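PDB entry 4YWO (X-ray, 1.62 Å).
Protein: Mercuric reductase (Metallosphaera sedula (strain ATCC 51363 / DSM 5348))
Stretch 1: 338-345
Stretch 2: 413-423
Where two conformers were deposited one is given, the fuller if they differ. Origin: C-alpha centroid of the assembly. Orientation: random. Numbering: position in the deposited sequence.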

# COMPACT_ATOMS: atom_id res chain seq x y z
N GLU A 338 -0.96 1.77 22.19
CA GLU A 338 -1.11 2.93 21.31
C GLU A 338 0.13 3.20 20.46
O GLU A 338 0.06 3.93 19.47
CB GLU A 338 -1.46 4.18 22.13
CG GLU A 338 -2.58 5.01 21.53
CD GLU A 338 -3.42 5.70 22.59
OE1 GLU A 338 -3.44 5.21 23.74
OE2 GLU A 338 -4.06 6.72 22.27
N ASN A 339 1.26 2.61 20.84
CA ASN A 339 2.56 2.85 20.06
C ASN A 339 2.77 1.90 18.89
O ASN A 339 3.79 1.94 18.24
CB ASN A 339 3.76 2.88 20.99
CG ASN A 339 3.71 4.09 21.94
OD1 ASN A 339 3.17 5.18 21.61
ND2 ASN A 339 4.28 3.92 23.12
N ALA A 340 1.71 1.13 18.52
CA ALA A 340 1.68 0.44 17.23
C ALA A 340 0.40 0.83 16.45
O ALA A 340 -0.01 0.10 15.55
CB ALA A 340 1.75 -1.06 17.38
N VAL A 341 -0.23 1.93 16.80
CA VAL A 341 -1.45 2.39 16.12
C VAL A 341 -1.08 3.45 15.06
O VAL A 341 -0.53 4.54 15.37
CB VAL A 341 -2.41 3.02 17.12
CG1 VAL A 341 -3.61 3.61 16.41
CG2 VAL A 341 -2.94 1.94 18.07
N PRO A 342 -1.40 3.18 13.78
CA PRO A 342 -1.09 4.20 12.73
C PRO A 342 -1.99 5.37 12.60
O PRO A 342 -3.17 5.28 13.00
CB PRO A 342 -1.10 3.39 11.42
CG PRO A 342 -2.11 2.33 11.73
CD PRO A 342 -2.07 2.04 13.18
N GLN A 343 -1.45 6.51 12.15
CA GLN A 343 -2.24 7.66 11.76
C GLN A 343 -1.82 8.16 10.39
O GLN A 343 -0.63 8.38 10.13
CB GLN A 343 -2.11 8.83 12.76
CG GLN A 343 -2.91 10.05 12.29
CD GLN A 343 -2.60 11.32 13.07
OE1 GLN A 343 -1.89 11.30 14.10
NE2 GLN A 343 -3.23 12.38 12.66
N VAL A 344 -2.80 8.55 9.60
CA VAL A 344 -2.57 8.98 8.23
C VAL A 344 -3.36 10.25 8.01
O VAL A 344 -4.53 10.44 8.49
CB VAL A 344 -3.04 7.93 7.15
CG1 VAL A 344 -2.99 8.43 5.73
CG2 VAL A 344 -2.24 6.64 7.29
N ILE A 345 -2.71 11.14 7.34
CA ILE A 345 -3.32 12.37 6.73
C ILE A 345 -3.49 12.09 5.29
O ILE A 345 -2.51 11.87 4.53
CB ILE A 345 -2.44 13.60 7.04
CG1 ILE A 345 -2.28 13.82 8.49
CG2 ILE A 345 -3.09 14.84 6.40
CD1 ILE A 345 -1.31 14.91 8.90
N MET A 413 1.12 1.29 2.96
CA MET A 413 2.28 0.59 3.51
C MET A 413 2.43 0.74 5.02
O MET A 413 3.21 0.03 5.63
CB MET A 413 3.60 1.06 2.89
CG MET A 413 4.13 2.36 3.42
SD MET A 413 5.59 2.82 2.42
CE MET A 413 6.31 4.14 3.40
N ILE A 414 1.66 1.61 5.66
CA ILE A 414 1.87 1.89 7.08
C ILE A 414 1.41 0.72 7.90
O ILE A 414 1.92 0.49 9.00
CB ILE A 414 1.26 3.23 7.51
CG1 ILE A 414 2.00 3.85 8.73
CG2 ILE A 414 -0.25 3.13 7.76
CD1 ILE A 414 3.39 4.26 8.45
N GLY A 415 0.52 -0.16 7.36
CA GLY A 415 0.16 -1.32 8.11
C GLY A 415 1.31 -2.36 8.14
O GLY A 415 1.43 -3.07 9.16
N GLU A 416 2.11 -2.43 7.10
CA GLU A 416 3.33 -3.24 7.20
C GLU A 416 4.22 -2.76 8.31
O GLU A 416 4.76 -3.60 9.10
CB GLU A 416 4.07 -3.29 5.88
CG GLU A 416 5.33 -4.09 5.88
CD GLU A 416 6.14 -4.17 4.59
OE1 GLU A 416 5.63 -3.84 3.48
OE2 GLU A 416 7.39 -4.47 4.70
N ALA A 417 4.37 -1.45 8.44
CA ALA A 417 5.17 -0.90 9.53
C ALA A 417 4.57 -1.18 10.90
O ALA A 417 5.33 -1.55 11.80
CB ALA A 417 5.39 0.61 9.34
N ALA A 418 3.24 -1.04 11.02
CA ALA A 418 2.60 -1.41 12.27
C ALA A 418 2.83 -2.86 12.68
O ALA A 418 3.14 -3.16 13.83
CB ALA A 418 1.14 -1.11 12.19
N LEU A 419 2.75 -3.76 11.71
CA LEU A 419 2.93 -5.17 12.00
C LEU A 419 4.36 -5.41 12.39
O LEU A 419 4.64 -6.17 13.37
CB LEU A 419 2.52 -5.98 10.77
CG LEU A 419 2.44 -7.48 10.95
CD1 LEU A 419 1.32 -7.84 11.89
CD2 LEU A 419 2.25 -8.20 9.60
N ALA A 420 5.31 -4.78 11.68
CA ALA A 420 6.75 -4.91 12.02
C ALA A 420 6.95 -4.47 13.46
O ALA A 420 7.66 -5.15 14.25
CB ALA A 420 7.58 -4.08 11.09
N ILE A 421 6.38 -3.38 13.88
CA ILE A 421 6.54 -2.86 15.24
C ILE A 421 5.93 -3.81 16.26
O ILE A 421 6.60 -4.17 17.25
CB ILE A 421 5.92 -1.45 15.43
CG1 ILE A 421 6.74 -0.39 14.64
CG2 ILE A 421 5.90 -1.04 16.92
CD1 ILE A 421 6.14 0.97 14.44
N ARG A 422 4.72 -4.32 15.99
CA ARG A 422 4.13 -5.34 16.91
C ARG A 422 5.00 -6.56 17.06
O ARG A 422 5.12 -7.16 18.17
CB ARG A 422 2.75 -5.74 16.42
CG ARG A 422 1.82 -4.56 16.58
CD ARG A 422 0.36 -4.96 16.48
NE ARG A 422 -0.01 -5.71 17.69
CZ ARG A 422 -0.27 -7.01 17.81
NH1 ARG A 422 -0.17 -7.87 16.83
NH2 ARG A 422 -0.56 -7.45 19.02
N PHE A 423 5.66 -7.03 16.04
CA PHE A 423 6.50 -8.21 16.09
C PHE A 423 7.89 -7.92 16.65
O PHE A 423 8.70 -8.85 16.75
CB PHE A 423 6.55 -8.87 14.72
CG PHE A 423 5.36 -9.88 14.50
CD1 PHE A 423 5.50 -11.20 14.94
CD2 PHE A 423 4.15 -9.49 14.10
CE1 PHE A 423 4.46 -12.11 14.79
CE2 PHE A 423 3.13 -10.42 13.88
CZ PHE A 423 3.27 -11.70 14.29

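A helix can pack against an irregular segment without a hydrogen bond between them, through van der Waals contact that is mostly apolar, and the pairing of residues 338-345 with 413-423 in this mercuric reductase is a compact example. No hydrogen bond joins the two stretches. The helix satisfies its own backbone through i to i+4 bonds, such as Ala418 N to Ile414 O at 2.9 Å and Arg422 N to Ala418 O at 2.9 Å, and presents side chains to a loop that leads into a strand. Together the two stretches bury 296 Å².

Ala340 gives up the most surface, 66 Å². Its CA-to-CB bond points toward the helix, and its CA is 5.4 Å from the CA of Ala418, the nearest approach of the two backbones by CA atoms. Ala340 CB lies 3.6 Å from Arg422 CG, so the arginine contributes the aliphatic part of its side chain here, while its NH1 is hydrogen-bonded elsewhere in the structure. The same methyl sits 4.2 Å from Ile421 CG2, a looser apolar contact. The carbonyl joins in as well, with Ala340 O 3.8 Å from Ala418 CB, a van der Waals approach to a methyl that has no proton to donate in a conventional hydrogen bond.

Ile414, with 57 Å² covered, anchors the contact nearer the start of the helix. Its CG2 methyl meets Pro342 CB at 3.8 Å and Val344 CG2 at 4.1 Å, bringing three apolar side chains together away from water. Pro342, which loses 44 Å², points toward the helix, as does Val344; Val341, before Pro342, and Gln343, between Pro342 and Val344, point away. This alternation leaves every second residue from Ala340 to Val344 facing the helix, whose matching side chains, Ile414, Ala418 and Ile421, recur at spacings of four and three residues, close to one turn each.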